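Local atomic coordinates of mitochondrial dynamics protein MID49 (Mus musculus, PDB entry 4WOY), a protein that recruits the dynamin-related fission protein Drp1 to the mitochondrial outer membrane and regulates its GTPase activity, thereby promoting mitochondrial fission. Residues 254-259 with 277-282; 229-234 with 265-270. The protein carries 1 engineered substitution. All coordinates share one frame; numbering follows the deposited sequence.

How the contacts relate
Both contacts lie in the helical part of the chain, away from the large mixed sheet, and both tie into the pair of helices 250-261 and 272-288. Contact 1 joins those helices directly, whereas contact 2 brings the loop between them against helix 228-241. Each is partly buried, with an apolar inner half and a more exposed outer half. The outer half of contact 1 is an aromatic stack without hydrogen bonds; that of contact 2 is a salt bridge. Their inner sides meet: Val257 CG2 of 254-259 lies 4.1 Å from Leu231 CD2 of 229-234, so the apolar parts of the two contacts touch.

Contact 1 (254-259 with 277-282); sequences TQVVLH and LQALEF
His259 ND1 lies over one face of the Phe282 ring, 3.4 Å from Phe282 CE1, and no hydrogen bond runs between 254-259 and 277-282. The rings form an offset stack, with centroids 4.1 Å apart and planes inclined by 23°. The overlap is uneven, because Phe282 CE1 sits above the centre of the imidazole while His259 CB reaches only toward the rim of the phenyl group. Phe282 projects toward the other helix with CG anti to its backbone N (chi1 -180°), which carries the ring across the gap to the face of the histidine. Histidine suits this outer position: its flat ring can rest on the phenylalanine while its nitrogens remain compatible with an exposed surface.

Deeper in, the contact is carried by apolar groups. Val256 CG1 packs against the methyl group of Ala279, 3.6 Å from Ala279 CB, and also approaches Phe282 CD2 obliquely at 4.0 Å. Val256 CG2 lies 4.1 Å from Phe282 CD2, so the fork of the valine fits beside the phenylalanine as the two side chains run past each other. Alanine's single methyl leaves room for Val256 CG1, with the CA atoms of Val256 and Ala279 6.2 Å apart and the segment axes 9.9 Å apart at closest. Leu235 of helix 228-241 and Leu260 also touch Ala279, and Leu292 from a loop packs on Phe282. The steep 116° angle between the helix directions concentrates the contact on these few residues. Such crossed helices, linked by a loop, belong to the largely helical Mab-21 HhH/H2TH-like domain that accompanies the nucleotidyltransferase-type domain in this protein.

Contact 2 (229-234 with 265-270); sequences RRLLLL and VAWTEE
Leu231 and Trp267 make the buried, closely packed half of this contact. Leu231 CD2 meets the edge of the indole near its plane, 3.7 Å from both Trp267 CZ3 and Trp267 CH2, and the two side chains cross at about a right angle. Leucine's branched end suits the site because one methyl can abut the far rim of the six-membered ring. Although the tryptophan belongs to an irregular loop, its side chain is buried: Leu260 touches it, and Arg228 makes a cation-pi interaction with it. The loop connects helices 250-261 and 272-288 of the Mab-21 HhH/H2TH-like domain; Trp267 packs it on helix 228-241, and Trp267 O accepts a hydrogen bond from Thr227 OG1, just before that helix.

Toward the more exposed side, hydrophobic packing gives way to a salt bridge. Arg230, extended from CG to NE, presents its guanidinium end-on, and both terminal nitrogens grip one oxygen, Glu269 OE1. Arg230 NH2 is 2.7 Å from Glu269 OE1 and approaches from above the carboxylate plane (N-H...O 149°); Glu269 OE1 offers its anti lone pair to Arg230 NH1, 3.0 Å away, in a more bent bond (137°). The oxygen lies in the guanidinium plane, but the two flat groups are turned 82° apart, so this is not a coplanar, two-oxygen pairing. Arg230 NE makes a second salt bridge, to Glu10 of helix 2-14.

Contact 1 (254-259 with 277-282)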
ATOM      1  N   THR A 254      -0.902 -10.779   0.050  1.00 46.05           N
ATOM      2  CA  THR A 254      -0.369 -10.741  -1.308  1.00 43.68           C
ATOM      3  C   THR A 254       0.698 -11.809  -1.492  1.00 49.18           C
ATOM      4  O   THR A 254       0.759 -12.511  -2.511  1.00 51.69           O
ATOM      5  CB  THR A 254       0.234  -9.368  -1.615  1.00 47.33           C
ATOM      6  OG1 THR A 254      -0.815  -8.392  -1.656  1.00 47.14           O
ATOM      7  CG2 THR A 254       1.034  -9.381  -2.946  1.00 47.27           C
ATOM      8  N   GLN A 255       1.546 -11.919  -0.480  1.00 51.60           N
ATOM      9  CA  GLN A 255       2.651 -12.864  -0.502  1.00 54.63           C
ATOM     10  C   GLN A 255       2.117 -14.288  -0.603  1.00 52.35           C
ATOM     11  O   GLN A 255       2.683 -15.139  -1.298  1.00 45.60           O
ATOM     12  CB  GLN A 255       3.507 -12.687   0.756  1.00 51.52           C
ATOM     13  CG  GLN A 255       4.635 -11.675   0.651  1.00 50.93           C
ATOM     14  CD  GLN A 255       4.441 -10.618  -0.413  1.00 51.22           C
ATOM     15  OE1 GLN A 255       4.825 -10.810  -1.557  1.00 53.49           O
ATOM     16  NE2 GLN A 255       3.890  -9.482  -0.030  1.00 50.16           N
ATOM     17  N   VAL A 256       1.018 -14.528   0.113  1.00 50.96           N
ATOM     18  CA  VAL A 256       0.366 -15.828   0.110  1.00 46.21           C
ATOM     19  C   VAL A 256      -0.140 -16.148  -1.267  1.00 42.57           C
ATOM     20  O   VAL A 256       0.060 -17.251  -1.748  1.00 37.17           O
ATOM     21  CB  VAL A 256      -0.815 -15.901   1.072  1.00 46.12           C
ATOM     22  CG1 VAL A 256      -1.450 -17.274   0.961  1.00 49.87           C
ATOM     23  CG2 VAL A 256      -0.359 -15.635   2.513  1.00 42.84           C
ATOM     24  N   VAL A 257      -0.820 -15.193  -1.896  1.00 40.08           N
ATOM     25  CA  VAL A 257      -1.402 -15.432  -3.217  1.00 47.54           C
ATOM     26  C   VAL A 257      -0.337 -15.487  -4.320  1.00 53.66           C
ATOM     27  O   VAL A 257      -0.479 -16.234  -5.285  1.00 57.05           O
ATOM     28  CB  VAL A 257      -2.469 -14.379  -3.554  1.00 50.40           C
ATOM     29  CG1 VAL A 257      -2.988 -14.567  -5.012  1.00 42.75           C
ATOM     30  CG2 VAL A 257      -3.612 -14.487  -2.548  1.00 42.54           C
ATOM     31  N   LEU A 258       0.742 -14.725  -4.173  1.00 52.23           N
ATOM     32  CA  LEU A 258       1.847 -14.853  -5.121  1.00 48.57           C
ATOM     33  C   LEU A 258       2.471 -16.246  -5.037  1.00 42.14           C
ATOM     34  O   LEU A 258       2.827 -16.823  -6.043  1.00 45.81           O
ATOM     35  CB  LEU A 258       2.903 -13.770  -4.888  1.00 48.24           C
ATOM     36  CG  LEU A 258       2.477 -12.410  -5.467  1.00 47.56           C
ATOM     37  CD1 LEU A 258       3.398 -11.288  -5.042  1.00 42.36           C
ATOM     38  CD2 LEU A 258       2.383 -12.479  -6.993  1.00 52.62           C
ATOM     39  N   HIS A 259       2.593 -16.787  -3.834  1.00 44.45           N
ATOM     40  CA  HIS A 259       3.172 -18.107  -3.654  1.00 48.89           C
ATOM     41  C   HIS A 259       2.328 -19.197  -4.304  1.00 54.04           C
ATOM     42  O   HIS A 259       2.839 -20.013  -5.066  1.00 48.37           O
ATOM     43  CB  HIS A 259       3.353 -18.402  -2.165  1.00 56.75           C
ATOM     44  CG  HIS A 259       4.004 -19.719  -1.886  1.00 62.63           C
ATOM     45  ND1 HIS A 259       3.285 -20.870  -1.633  1.00 63.79           N
ATOM     46  CD2 HIS A 259       5.309 -20.074  -1.829  1.00 64.60           C
ATOM     47  CE1 HIS A 259       4.118 -21.872  -1.427  1.00 60.93           C
ATOM     48  NE2 HIS A 259       5.353 -21.415  -1.536  1.00 63.93           N
ATOM     49  N   LEU A 277      -8.506 -22.485   0.965  1.00 47.07           N
ATOM     50  CA  LEU A 277      -8.097 -23.320   2.086  1.00 49.89           C
ATOM     51  C   LEU A 277      -6.579 -23.494   2.042  1.00 56.30           C
ATOM     52  O   LEU A 277      -5.895 -23.378   3.065  1.00 62.84           O
ATOM     53  CB  LEU A 277      -8.800 -24.679   2.063  1.00 55.33           C
ATOM     54  CG  LEU A 277     -10.329 -24.607   2.196  1.00 64.89           C
ATOM     55  CD1 LEU A 277     -11.010 -25.986   2.145  1.00 67.42           C
ATOM     56  CD2 LEU A 277     -10.762 -23.817   3.413  1.00 58.77           C
ATOM     57  N   GLN A 278      -6.055 -23.697   0.840  1.00 50.80           N
ATOM     58  CA  GLN A 278      -4.616 -23.781   0.638  1.00 55.19           C
ATOM     59  C   GLN A 278      -3.870 -22.543   1.153  1.00 51.90           C
ATOM     60  O   GLN A 278      -2.765 -22.671   1.673  1.00 53.13           O
ATOM     61  CB  GLN A 278      -4.295 -23.975  -0.838  1.00 53.03           C
ATOM     62  CG  GLN A 278      -2.973 -24.630  -1.061  1.00 59.26           C
ATOM     63  CD  GLN A 278      -2.586 -24.635  -2.511  1.00 69.48           C
ATOM     64  OE1 GLN A 278      -3.429 -24.444  -3.384  1.00 72.70           O
ATOM     65  NE2 GLN A 278      -1.308 -24.892  -2.783  1.00 72.92           N
ATOM     66  N   ALA A 279      -4.453 -21.359   0.965  1.00 39.15           N
ATOM     67  CA  ALA A 279      -3.897 -20.120   1.523  1.00 47.07           C
ATOM     68  C   ALA A 279      -3.853 -20.132   3.048  1.00 48.47           C
ATOM     69  O   ALA A 279      -2.861 -19.725   3.645  1.00 55.05           O
ATOM     70  CB  ALA A 279      -4.687 -18.923   1.056  1.00 34.10           C
ATOM     71  N   LEU A 280      -4.931 -20.572   3.684  1.00 44.23           N
ATOM     72  CA  LEU A 280      -4.952 -20.617   5.135  1.00 46.15           C
ATOM     73  C   LEU A 280      -3.875 -21.585   5.605  1.00 51.58           C
ATOM     74  O   LEU A 280      -3.232 -21.367   6.632  1.00 50.15           O
ATOM     75  CB  LEU A 280      -6.314 -21.046   5.675  1.00 51.53           C
ATOM     76  CG  LEU A 280      -7.541 -20.172   5.417  1.00 52.54           C
ATOM     77  CD1 LEU A 280      -8.623 -20.543   6.409  1.00 49.53           C
ATOM     78  CD2 LEU A 280      -7.245 -18.694   5.468  1.00 50.41           C
ATOM     79  N   GLU A 281      -3.725 -22.675   4.860  1.00 50.94           N
ATOM     80  CA  GLU A 281      -2.740 -23.686   5.172  1.00 44.14           C
ATOM     81  C   GLU A 281      -1.341 -23.119   5.129  1.00 47.66           C
ATOM     82  O   GLU A 281      -0.516 -23.380   6.011  1.00 47.98           O
ATOM     83  CB  GLU A 281      -2.837 -24.847   4.191  1.00 45.15           C
ATOM     84  CG  GLU A 281      -3.800 -25.927   4.628  1.00 56.91           C
ATOM     85  CD  GLU A 281      -4.000 -27.010   3.581  1.00 68.47           C
ATOM     86  OE1 GLU A 281      -3.214 -27.070   2.600  1.00 67.98           O
ATOM     87  OE2 GLU A 281      -4.949 -27.805   3.744  1.00 71.05           O
ATOM     88  N   PHE A 282      -1.085 -22.347   4.082  1.00 44.10           N
ATOM     89  CA  PHE A 282       0.214 -21.754   3.884  1.00 47.03           C
ATOM     90  C   PHE A 282       0.479 -20.743   4.997  1.00 48.79           C
ATOM     91  O   PHE A 282       1.583 -20.689   5.555  1.00 50.17           O
ATOM     92  CB  PHE A 282       0.300 -21.101   2.501  1.00 45.49           C
ATOM     93  CG  PHE A 282       1.627 -20.476   2.228  1.00 45.44           C
ATOM     94  CD1 PHE A 282       2.706 -21.263   1.876  1.00 49.28           C
ATOM     95  CD2 PHE A 282       1.810 -19.110   2.357  1.00 47.14           C
ATOM     96  CE1 PHE A 282       3.940 -20.701   1.657  1.00 47.92           C
ATOM     97  CE2 PHE A 282       3.048 -18.543   2.125  1.00 50.14           C
ATOM     98  CZ  PHE A 282       4.112 -19.347   1.779  1.00 50.33           C
TER

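Contact 2 (229-234 with 265-270)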
ATOM      1  N   ARG A 229      -6.553 -12.608  -7.921  1.00 36.06           N
ATOM      2  CA  ARG A 229      -6.834 -11.284  -7.358  1.00 45.36           C
ATOM      3  C   ARG A 229      -8.140 -11.291  -6.594  1.00 41.78           C
ATOM      4  O   ARG A 229      -8.306 -10.591  -5.594  1.00 34.13           O
ATOM      5  CB  ARG A 229      -6.897 -10.207  -8.443  1.00 42.55           C
ATOM      6  CG  ARG A 229      -5.567  -9.753  -9.001  1.00 43.78           C
ATOM      7  CD  ARG A 229      -5.804  -8.946 -10.258  1.00 50.86           C
ATOM      8  NE  ARG A 229      -6.683  -9.693 -11.166  1.00 65.37           N
ATOM      9  CZ  ARG A 229      -7.404  -9.159 -12.151  1.00 65.29           C
ATOM     10  NH1 ARG A 229      -7.379  -7.850 -12.384  1.00 70.80           N
ATOM     11  NH2 ARG A 229      -8.157  -9.941 -12.902  1.00 52.66           N
ATOM     12  N   ARG A 230      -9.077 -12.087  -7.076  1.00 41.15           N
ATOM     13  CA  ARG A 230     -10.331 -12.263  -6.378  1.00 40.34           C
ATOM     14  C   ARG A 230     -10.084 -12.920  -5.001  1.00 39.58           C
ATOM     15  O   ARG A 230     -10.694 -12.532  -3.996  1.00 44.68           O
ATOM     16  CB  ARG A 230     -11.274 -13.084  -7.259  1.00 45.63           C
ATOM     17  CG  ARG A 230     -12.572 -13.443  -6.629  1.00 44.64           C
ATOM     18  CD  ARG A 230     -13.655 -13.577  -7.689  1.00 46.39           C
ATOM     19  NE  ARG A 230     -14.735 -14.410  -7.185  1.00 52.57           N
ATOM     20  CZ  ARG A 230     -15.468 -15.201  -7.943  1.00 52.44           C
ATOM     21  NH1 ARG A 230     -15.242 -15.254  -9.251  1.00 53.72           N
ATOM     22  NH2 ARG A 230     -16.423 -15.936  -7.387  1.00 49.18           N
ATOM     23  N   LEU A 231      -9.173 -13.894  -4.960  1.00 42.22           N
ATOM     24  CA  LEU A 231      -8.810 -14.566  -3.714  1.00 43.95           C
ATOM     25  C   LEU A 231      -8.111 -13.620  -2.735  1.00 37.79           C
ATOM     26  O   LEU A 231      -8.300 -13.711  -1.521  1.00 41.95           O
ATOM     27  CB  LEU A 231      -7.918 -15.789  -3.987  1.00 45.68           C
ATOM     28  CG  LEU A 231      -7.374 -16.447  -2.705  1.00 42.71           C
ATOM     29  CD1 LEU A 231      -8.500 -17.043  -1.888  1.00 38.12           C
ATOM     30  CD2 LEU A 231      -6.312 -17.508  -2.986  1.00 45.08           C
ATOM     31  N   LEU A 232      -7.277 -12.730  -3.256  1.00 34.71           N
ATOM     32  CA  LEU A 232      -6.599 -11.796  -2.367  1.00 46.18           C
ATOM     33  C   LEU A 232      -7.648 -10.914  -1.652  1.00 45.48           C
ATOM     34  O   LEU A 232      -7.535 -10.657  -0.447  1.00 38.46           O
ATOM     35  CB  LEU A 232      -5.560 -10.951  -3.131  1.00 36.28           C
ATOM     36  CG  LEU A 232      -4.950  -9.749  -2.409  1.00 38.74           C
ATOM     37  CD1 LEU A 232      -4.220 -10.159  -1.120  1.00 37.01           C
ATOM     38  CD2 LEU A 232      -4.019  -9.032  -3.364  1.00 33.02           C
ATOM     39  N   LEU A 233      -8.677 -10.491  -2.386  1.00 52.01           N
ATOM     40  CA  LEU A 233      -9.733  -9.647  -1.807  1.00 49.99           C
ATOM     41  C   LEU A 233     -10.541 -10.386  -0.739  1.00 38.31           C
ATOM     42  O   LEU A 233     -10.883  -9.809   0.287  1.00 45.08           O
ATOM     43  CB  LEU A 233     -10.658  -9.123  -2.899  1.00 38.87           C
ATOM     44  CG  LEU A 233     -10.019  -7.936  -3.607  1.00 45.24           C
ATOM     45  CD1 LEU A 233     -10.754  -7.597  -4.911  1.00 46.71           C
ATOM     46  CD2 LEU A 233      -9.969  -6.739  -2.677  1.00 43.73           C
ATOM     47  N   LEU A 234     -10.807 -11.666  -0.982  1.00 35.10           N
ATOM     48  CA  LEU A 234     -11.431 -12.537   0.016  1.00 45.33           C
ATOM     49  C   LEU A 234     -10.623 -12.623   1.306  1.00 46.78           C
ATOM     50  O   LEU A 234     -11.157 -12.446   2.412  1.00 48.79           O
ATOM     51  CB  LEU A 234     -11.593 -13.950  -0.530  1.00 44.19           C
ATOM     52  CG  LEU A 234     -12.918 -14.196  -1.206  1.00 58.79           C
ATOM     53  CD1 LEU A 234     -12.849 -15.536  -1.875  1.00 64.94           C
ATOM     54  CD2 LEU A 234     -14.027 -14.126  -0.162  1.00 59.60           C
ATOM     55  N   VAL A 265      -1.755 -24.357 -11.564  1.00146.37           N
ATOM     56  CA  VAL A 265      -2.696 -25.143 -10.792  1.00122.15           C
ATOM     57  C   VAL A 265      -4.046 -24.431 -10.970  1.00 94.53           C
ATOM     58  O   VAL A 265      -4.083 -23.339 -11.533  1.00 92.43           O
ATOM     59  CB  VAL A 265      -2.185 -25.270  -9.318  1.00 77.32           C
ATOM     60  CG1 VAL A 265      -3.283 -25.538  -8.299  1.00 70.11           C
ATOM     61  CG2 VAL A 265      -1.117 -26.351  -9.249  1.00 77.46           C
ATOM     62  N   ALA A 266      -5.150 -25.061 -10.581  1.00 70.57           N
ATOM     63  CA  ALA A 266      -6.483 -24.545 -10.911  1.00 55.13           C
ATOM     64  C   ALA A 266      -6.815 -23.220 -10.213  1.00 56.24           C
ATOM     65  O   ALA A 266      -6.832 -23.129  -8.984  1.00 54.81           O
ATOM     66  CB  ALA A 266      -7.539 -25.584 -10.593  1.00 56.84           C
ATOM     67  N   TRP A 267      -7.084 -22.200 -11.020  1.00 60.22           N
ATOM     68  CA  TRP A 267      -7.421 -20.857 -10.542  1.00 53.50           C
ATOM     69  C   TRP A 267      -8.783 -20.393 -11.075  1.00 55.87           C
ATOM     70  O   TRP A 267      -9.040 -19.198 -11.214  1.00 61.48           O
ATOM     71  CB  TRP A 267      -6.304 -19.868 -10.896  1.00 46.18           C
ATOM     72  CG  TRP A 267      -5.160 -19.947  -9.925  1.00 51.12           C
ATOM     73  CD1 TRP A 267      -3.916 -20.487 -10.136  1.00 51.01           C
ATOM     74  CD2 TRP A 267      -5.144 -19.417  -8.588  1.00 51.71           C
ATOM     75  NE1 TRP A 267      -3.145 -20.349  -8.998  1.00 53.65           N
ATOM     76  CE2 TRP A 267      -3.875 -19.695  -8.040  1.00 50.19           C
ATOM     77  CE3 TRP A 267      -6.089 -18.739  -7.802  1.00 52.55           C
ATOM     78  CZ2 TRP A 267      -3.528 -19.323  -6.750  1.00 45.35           C
ATOM     79  CZ3 TRP A 267      -5.750 -18.370  -6.526  1.00 47.66           C
ATOM     80  CH2 TRP A 267      -4.476 -18.663  -6.006  1.00 49.08           C
ATOM     81  N   THR A 268      -9.652 -21.363 -11.343  1.00 49.39           N
ATOM     82  CA  THR A 268     -11.031 -21.091 -11.701  1.00 54.73           C
ATOM     83  C   THR A 268     -11.825 -20.746 -10.459  1.00 50.92           C
ATOM     84  O   THR A 268     -11.379 -20.990  -9.334  1.00 56.40           O
ATOM     85  CB  THR A 268     -11.714 -22.311 -12.345  1.00 63.31           C
ATOM     86  OG1 THR A 268     -11.696 -23.383 -11.399  1.00 60.64           O
ATOM     87  CG2 THR A 268     -11.022 -22.758 -13.643  1.00 56.63           C
ATOM     88  N   GLU A 269     -13.018 -20.199 -10.664  1.00 48.72           N
ATOM     89  CA  GLU A 269     -13.936 -19.950  -9.561  1.00 52.27           C
ATOM     90  C   GLU A 269     -14.295 -21.277  -8.888  1.00 57.05           C
ATOM     91  O   GLU A 269     -14.484 -21.362  -7.673  1.00 54.23           O
ATOM     92  CB  GLU A 269     -15.185 -19.228 -10.068  1.00 52.30           C
ATOM     93  CG  GLU A 269     -16.129 -18.795  -8.964  1.00 47.42           C
ATOM     94  CD  GLU A 269     -17.441 -18.282  -9.480  1.00 49.72           C
ATOM     95  OE1 GLU A 269     -17.574 -17.043  -9.619  1.00 56.71           O
ATOM     96  OE2 GLU A 269     -18.330 -19.111  -9.766  1.00 55.50           O
ATOM     97  N   GLU A 270     -14.348 -22.322  -9.698  1.00 51.56           N
ATOM     98  CA  GLU A 270     -14.700 -23.644  -9.223  1.00 60.41           C
ATOM     99  C   GLU A 270     -13.728 -24.108  -8.138  1.00 59.72           C
ATOM    100  O   GLU A 270     -14.129 -24.779  -7.175  1.00 54.15           O
ATOM    101  CB  GLU A 270     -14.715 -24.615 -10.402  1.00 57.64           C
ATOM    102  CG  GLU A 270     -15.049 -26.040 -10.040  1.00 67.23           C
ATOM    103  CD  GLU A 270     -15.114 -26.942 -11.252  1.00 76.24           C
ATOM    104  OE1 GLU A 270     -15.197 -28.168 -11.058  1.00 84.39           O
ATOM    105  OE2 GLU A 270     -15.086 -26.431 -12.396  1.00 76.81           O
TER